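Local structure of NO-binding heme-dependent sensor protein (Shewanella oneidensis, 4U9B) at residues N126-F140 with C164-L178. The protein binds heme b and nitric oxide and, as an H-NOX family member, probably acts as a gas sensor. Numbering follows the deposited sequence. Where two conformers were deposited one is given.
With ZN (zinc ion), chain D; HEM (protoporphyrin IX containing Fe), chain B.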
# COMPACT_ATOMS: atom_id res chain seq x y z
N ASN A 126 -18.37 -11.35 11.82
CA ASN A 126 -18.12 -10.82 10.48
C ASN A 126 -17.14 -9.64 10.45
O ASN A 126 -17.05 -8.93 9.45
CB ASN A 126 -19.43 -10.43 9.79
CG ASN A 126 -20.29 -11.64 9.46
OD1 ASN A 126 -19.77 -12.73 9.19
ND2 ASN A 126 -21.60 -11.46 9.46
N GLN A 127 -16.41 -9.45 11.54
CA GLN A 127 -15.24 -8.57 11.50
C GLN A 127 -14.09 -9.39 10.94
O GLN A 127 -14.07 -10.61 11.05
CB GLN A 127 -14.90 -8.03 12.89
CG GLN A 127 -15.97 -7.12 13.48
CD GLN A 127 -15.59 -6.58 14.85
OE1 GLN A 127 -14.77 -7.16 15.56
NE2 GLN A 127 -16.18 -5.45 15.23
N ILE A 128 -13.13 -8.71 10.32
CA ILE A 128 -11.93 -9.35 9.80
C ILE A 128 -10.73 -8.94 10.63
O ILE A 128 -10.47 -7.75 10.80
CB ILE A 128 -11.68 -8.97 8.32
CG1 ILE A 128 -12.88 -9.36 7.46
CG2 ILE A 128 -10.41 -9.65 7.80
CD1 ILE A 128 -12.87 -8.72 6.08
N ALA A 129 -10.00 -9.93 11.16
CA ALA A 129 -8.77 -9.68 11.89
C ALA A 129 -7.58 -9.88 10.96
O ALA A 129 -7.28 -11.01 10.56
CB ALA A 129 -8.66 -10.59 13.09
N LEU A 130 -6.91 -8.79 10.62
CA LEU A 130 -5.81 -8.82 9.66
C LEU A 130 -4.48 -8.55 10.35
O LEU A 130 -4.22 -7.45 10.82
CB LEU A 130 -6.06 -7.79 8.55
CG LEU A 130 -5.30 -8.02 7.25
CD1 LEU A 130 -5.71 -9.33 6.59
CD2 LEU A 130 -5.54 -6.86 6.29
N ARG A 131 -3.63 -9.58 10.40
CA ARG A 131 -2.30 -9.44 10.96
C ARG A 131 -1.35 -8.94 9.89
O ARG A 131 -1.35 -9.45 8.77
CB ARG A 131 -1.80 -10.76 11.53
CG ARG A 131 -0.43 -10.67 12.20
CD ARG A 131 0.17 -12.05 12.45
NE ARG A 131 1.46 -11.98 13.14
CZ ARG A 131 2.64 -11.88 12.53
NH1 ARG A 131 2.73 -11.83 11.21
NH2 ARG A 131 3.74 -11.82 13.26
N TYR A 132 -0.55 -7.93 10.23
CA TYR A 132 0.44 -7.38 9.31
C TYR A 132 1.82 -7.41 9.95
O TYR A 132 1.99 -7.04 11.11
CB TYR A 132 0.07 -5.94 8.93
CG TYR A 132 1.15 -5.22 8.15
CD1 TYR A 132 2.17 -4.53 8.80
CD2 TYR A 132 1.15 -5.23 6.76
CE1 TYR A 132 3.15 -3.88 8.09
CE2 TYR A 132 2.13 -4.58 6.04
CZ TYR A 132 3.13 -3.90 6.71
OH TYR A 132 4.12 -3.25 6.01
N SER A 133 2.81 -7.86 9.18
CA SER A 133 4.21 -7.83 9.60
C SER A 133 5.09 -7.57 8.39
O SER A 133 4.88 -8.16 7.34
CB SER A 133 4.60 -9.15 10.27
OG SER A 133 5.84 -9.02 10.93
N SER A 134 6.07 -6.68 8.54
CA SER A 134 6.99 -6.38 7.44
C SER A 134 8.19 -5.54 7.90
O SER A 134 8.03 -4.63 8.71
CB SER A 134 6.26 -5.64 6.32
OG SER A 134 7.17 -5.23 5.31
N PRO A 135 9.39 -5.83 7.37
CA PRO A 135 10.55 -4.97 7.65
C PRO A 135 10.34 -3.53 7.18
O PRO A 135 10.98 -2.62 7.70
CB PRO A 135 11.68 -5.63 6.85
CG PRO A 135 11.26 -7.03 6.66
CD PRO A 135 9.76 -7.01 6.56
N ARG A 136 9.45 -3.35 6.20
CA ARG A 136 9.18 -2.03 5.64
C ARG A 136 8.34 -1.17 6.59
O ARG A 136 8.32 0.05 6.46
CB ARG A 136 8.45 -2.16 4.30
CG ARG A 136 9.37 -2.27 3.07
CD ARG A 136 10.00 -3.64 2.93
NE ARG A 136 9.02 -4.69 2.71
CZ ARG A 136 9.31 -5.99 2.66
NH1 ARG A 136 10.56 -6.40 2.83
NH2 ARG A 136 8.35 -6.88 2.46
N ARG A 137 7.65 -1.82 7.52
CA ARG A 137 6.80 -1.15 8.50
C ARG A 137 5.81 -0.20 7.82
O ARG A 137 5.67 0.96 8.20
CB ARG A 137 7.65 -0.41 9.53
CG ARG A 137 8.69 -1.30 10.20
CD ARG A 137 9.03 -0.84 11.61
NE ARG A 137 9.17 0.61 11.70
CZ ARG A 137 9.14 1.29 12.84
NH1 ARG A 137 8.96 0.66 13.99
NH2 ARG A 137 9.27 2.61 12.82
N LEU A 138 5.11 -0.73 6.82
CA LEU A 138 4.15 0.05 6.04
C LEU A 138 2.70 -0.29 6.37
O LEU A 138 1.85 -0.36 5.48
CB LEU A 138 4.42 -0.17 4.54
CG LEU A 138 5.62 0.59 3.97
CD1 LEU A 138 6.00 0.01 2.61
CD2 LEU A 138 5.30 2.07 3.85
N CYS A 139 2.42 -0.49 7.65
CA CYS A 139 1.07 -0.85 8.07
C CYS A 139 0.06 0.23 7.72
O CYS A 139 -1.12 -0.06 7.49
CB CYS A 139 1.04 -1.13 9.57
SG CYS A 139 1.58 0.25 10.59
N PHE A 140 0.50 1.49 7.67
CA PHE A 140 -0.41 2.58 7.34
C PHE A 140 -0.73 2.56 5.85
O PHE A 140 -1.80 3.00 5.44
CB PHE A 140 0.17 3.93 7.77
CG PHE A 140 -0.16 4.31 9.18
CD1 PHE A 140 0.50 3.72 10.25
CD2 PHE A 140 -1.14 5.25 9.45
CE1 PHE A 140 0.19 4.06 11.55
CE2 PHE A 140 -1.45 5.60 10.75
CZ PHE A 140 -0.79 5.00 11.80
N CYS A 164 0.44 -2.28 17.04
CA CYS A 164 1.21 -1.68 15.96
C CYS A 164 2.72 -1.77 16.17
O CYS A 164 3.22 -1.57 17.28
CB CYS A 164 0.82 -0.21 15.79
SG CYS A 164 1.57 0.58 14.35
N MET A 165 3.42 -2.07 15.09
CA MET A 165 4.88 -2.17 15.10
C MET A 165 5.54 -0.85 15.47
O MET A 165 6.64 -0.83 16.02
CB MET A 165 5.38 -2.62 13.73
CG MET A 165 4.90 -4.00 13.30
SD MET A 165 5.51 -4.48 11.67
CE MET A 165 7.23 -4.81 12.05
N HIS A 166 4.87 0.26 15.15
CA HIS A 166 5.46 1.58 15.39
C HIS A 166 5.55 1.92 16.87
O HIS A 166 6.16 2.92 17.24
CB HIS A 166 4.65 2.65 14.66
CG HIS A 166 4.74 2.57 13.17
ND1 HIS A 166 5.92 2.76 12.48
CD2 HIS A 166 3.80 2.31 12.23
CE1 HIS A 166 5.70 2.62 11.19
NE2 HIS A 166 4.43 2.35 11.01
N THR A 167 4.95 1.09 17.72
CA THR A 167 5.03 1.28 19.17
C THR A 167 5.88 0.20 19.83
O THR A 167 6.03 0.19 21.05
CB THR A 167 3.64 1.31 19.83
OG1 THR A 167 3.11 -0.03 19.92
CG2 THR A 167 2.68 2.18 19.03
N GLY A 168 6.43 -0.70 19.02
CA GLY A 168 7.37 -1.70 19.50
C GLY A 168 6.94 -3.14 19.28
O GLY A 168 7.74 -4.06 19.44
N ALA A 169 5.67 -3.35 18.93
CA ALA A 169 5.16 -4.70 18.69
C ALA A 169 5.86 -5.32 17.49
O ALA A 169 6.44 -4.61 16.67
CB ALA A 169 3.66 -4.67 18.48
N ASP A 170 5.82 -6.65 17.38
CA ASP A 170 6.46 -7.33 16.25
C ASP A 170 5.48 -7.53 15.10
O ASP A 170 5.79 -8.19 14.11
CB ASP A 170 7.07 -8.67 16.69
CG ASP A 170 6.03 -9.66 17.19
OD1 ASP A 170 4.82 -9.43 17.03
OD2 ASP A 170 6.45 -10.70 17.74
N HIS A 171 4.29 -6.96 15.23
CA HIS A 171 3.25 -7.06 14.21
C HIS A 171 2.19 -6.01 14.46
O HIS A 171 2.13 -5.41 15.54
CB HIS A 171 2.61 -8.45 14.22
CG HIS A 171 1.76 -8.71 15.42
ND1 HIS A 171 2.28 -9.12 16.63
CD2 HIS A 171 0.42 -8.60 15.61
CE1 HIS A 171 1.29 -9.26 17.51
NE2 HIS A 171 0.16 -8.95 16.91
N CYS A 172 1.35 -5.78 13.45
CA CYS A 172 0.16 -4.96 13.60
C CYS A 172 -1.07 -5.83 13.50
O CYS A 172 -1.06 -6.86 12.82
CB CYS A 172 0.10 -3.86 12.54
SG CYS A 172 1.56 -2.83 12.44
N MET A 173 -2.13 -5.41 14.18
CA MET A 173 -3.43 -6.06 14.10
C MET A 173 -4.47 -5.05 13.67
O MET A 173 -4.77 -4.10 14.40
CB MET A 173 -3.80 -6.68 15.45
CG MET A 173 -5.07 -7.52 15.41
SD MET A 173 -5.01 -8.85 14.18
CE MET A 173 -3.52 -9.70 14.68
N LEU A 174 -4.99 -5.23 12.46
CA LEU A 174 -6.01 -4.36 11.91
C LEU A 174 -7.35 -5.09 11.92
O LEU A 174 -7.55 -6.05 11.18
CB LEU A 174 -5.65 -3.93 10.49
CG LEU A 174 -4.57 -2.85 10.36
CD1 LEU A 174 -3.22 -3.36 10.83
CD2 LEU A 174 -4.48 -2.35 8.92
N ILE A 175 -8.25 -4.63 12.78
CA ILE A 175 -9.60 -5.18 12.85
C ILE A 175 -10.50 -4.38 11.94
O ILE A 175 -10.70 -3.18 12.15
CB ILE A 175 -10.15 -5.18 14.29
CG1 ILE A 175 -9.19 -5.88 15.25
CG2 ILE A 175 -11.54 -5.83 14.33
CD1 ILE A 175 -8.82 -7.30 14.85
N ILE A 176 -11.05 -5.05 10.94
CA ILE A 176 -11.91 -4.41 9.95
C ILE A 176 -13.37 -4.76 10.22
O ILE A 176 -13.74 -5.94 10.25
CB ILE A 176 -11.54 -4.84 8.52
CG1 ILE A 176 -10.03 -4.65 8.28
CG2 ILE A 176 -12.34 -4.05 7.49
CD1 ILE A 176 -9.49 -5.52 7.17
N GLU A 177 -14.19 -3.74 10.43
CA GLU A 177 -15.62 -3.91 10.59
C GLU A 177 -16.35 -3.35 9.37
O GLU A 177 -16.22 -2.17 9.05
CB GLU A 177 -16.11 -3.21 11.86
CG GLU A 177 -17.60 -3.42 12.13
CD GLU A 177 -18.04 -2.80 13.44
OE1 GLU A 177 -18.22 -3.55 14.42
OE2 GLU A 177 -18.22 -1.56 13.48
N LEU A 178 -17.10 -4.21 8.70
CA LEU A 178 -17.95 -3.78 7.59
C LEU A 178 -19.23 -3.17 8.14
O LEU A 178 -19.84 -3.71 9.06
CB LEU A 178 -18.28 -4.95 6.66
CG LEU A 178 -17.18 -5.39 5.69
CD1 LEU A 178 -16.03 -6.07 6.41
CD2 LEU A 178 -17.76 -6.30 4.62
ZN ZN D . 0.84 -0.64 12.60
CHA HEM B . 3.18 -4.24 -1.70
CHB HEM B . -0.65 -4.66 1.22
CHC HEM B . -3.53 -5.40 -2.59
CHD HEM B . 0.43 -6.16 -5.29
C1A HEM B . 2.35 -4.11 -0.62
C2A HEM B . 2.63 -3.36 0.59
C3A HEM B . 1.56 -3.48 1.39
C4A HEM B . 0.58 -4.31 0.72
CMA HEM B . 1.37 -2.86 2.79
CAA HEM B . 3.92 -2.57 0.90
CBA HEM B . 5.10 -3.51 1.13
CGA HEM B . 5.22 -3.98 2.57
O1A HEM B . 6.18 -4.74 2.87
O2A HEM B . 4.38 -3.61 3.43
C1B HEM B . -1.78 -4.84 0.45
C2B HEM B . -3.14 -4.82 0.93
C3B HEM B . -3.95 -5.03 -0.13
C4B HEM B . -3.10 -5.18 -1.30
CMB HEM B . -3.49 -4.60 2.42
CAB HEM B . -5.49 -5.10 -0.21
CBB HEM B . -6.31 -4.58 0.71
C1C HEM B . -2.71 -5.68 -3.66
C2C HEM B . -3.15 -5.98 -5.00
C3C HEM B . -2.07 -6.21 -5.77
C4C HEM B . -0.90 -6.04 -4.93
CMC HEM B . -4.63 -6.04 -5.44
CAC HEM B . -2.16 -6.55 -7.28
CBC HEM B . -1.13 -7.02 -7.98
C1D HEM B . 1.51 -5.62 -4.61
C2D HEM B . 2.80 -5.40 -5.20
C3D HEM B . 3.66 -4.80 -4.09
C4D HEM B . 2.80 -4.73 -2.93
CMD HEM B . 3.23 -5.68 -6.66
CAD HEM B . 5.13 -4.36 -4.18
CBD HEM B . 6.05 -5.53 -3.82
CGD HEM B . 7.48 -5.06 -3.90
O1D HEM B . 7.69 -3.82 -3.84
O2D HEM B . 8.40 -5.91 -4.03
NA HEM B . 1.09 -4.67 -0.51
NB HEM B . -1.79 -5.06 -0.91
NC HEM B . -1.32 -5.73 -3.65
ND HEM B . 1.54 -5.22 -3.28
FE HEM B . -0.08 -5.37 -2.04
O HOH W 1 3.29 2.64 8.07
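Cys139, Cys164 and Cys172 draw the two segments together on a zinc ion, each SG 2.3 Å from the metal, and His161 supplies the fourth ligand. Cys139 reaches inward with SG between its backbone N and carbonyl carbon (chi1 58°), which also sets this sulfur 3.4 Å from CD2 of His166. The SG of Cys172 accepts from the backbone N of Met165, and that of Cys164 from the N of His166, N-H groups that probably temper the charge of the thiolates.

From the zinc site outward, strands 128-133 and 172-178 pair antiparallel, with two backbone bonds at each of Ile128-Ile176, Leu130-Leu174 and Tyr132-Cys172. On the face carrying Ala129 and Arg131, Ile175 CD1 rests 3.7 Å from Ala129 CB. Arg131, with CG anti to the backbone N (chi1 -177°) and the chain extended to NE, crosses His171 at about a right angle, the guanidinium and imidazole planes 18° apart, with His171 CB over one guanidinium face; His171 ND1 donates to Asp170 OD1 at 2.6 Å. At the far end Gln127 NE2 gives Glu177 OE1 a hydrogen bond of 2.9 Å, leaving in the amide plane but arriving from above the carboxylate. Replacing Gln127 by alanine removes the amide, and Glu177 OE1 would probably lose this donor and Ile175 CG2 its neighbour OE1.

Tyr132 lies obliquely beside Cys172 SG and Met165 SD, while its OH donates to heme O2A at 2.6 Å and accepts from Leu138 N. Ser134 and Arg136 both bond O1A, so zinc site and heme propionate are held by neighbouring parts of one strand and loop, and a shift at one would probably be felt at the other.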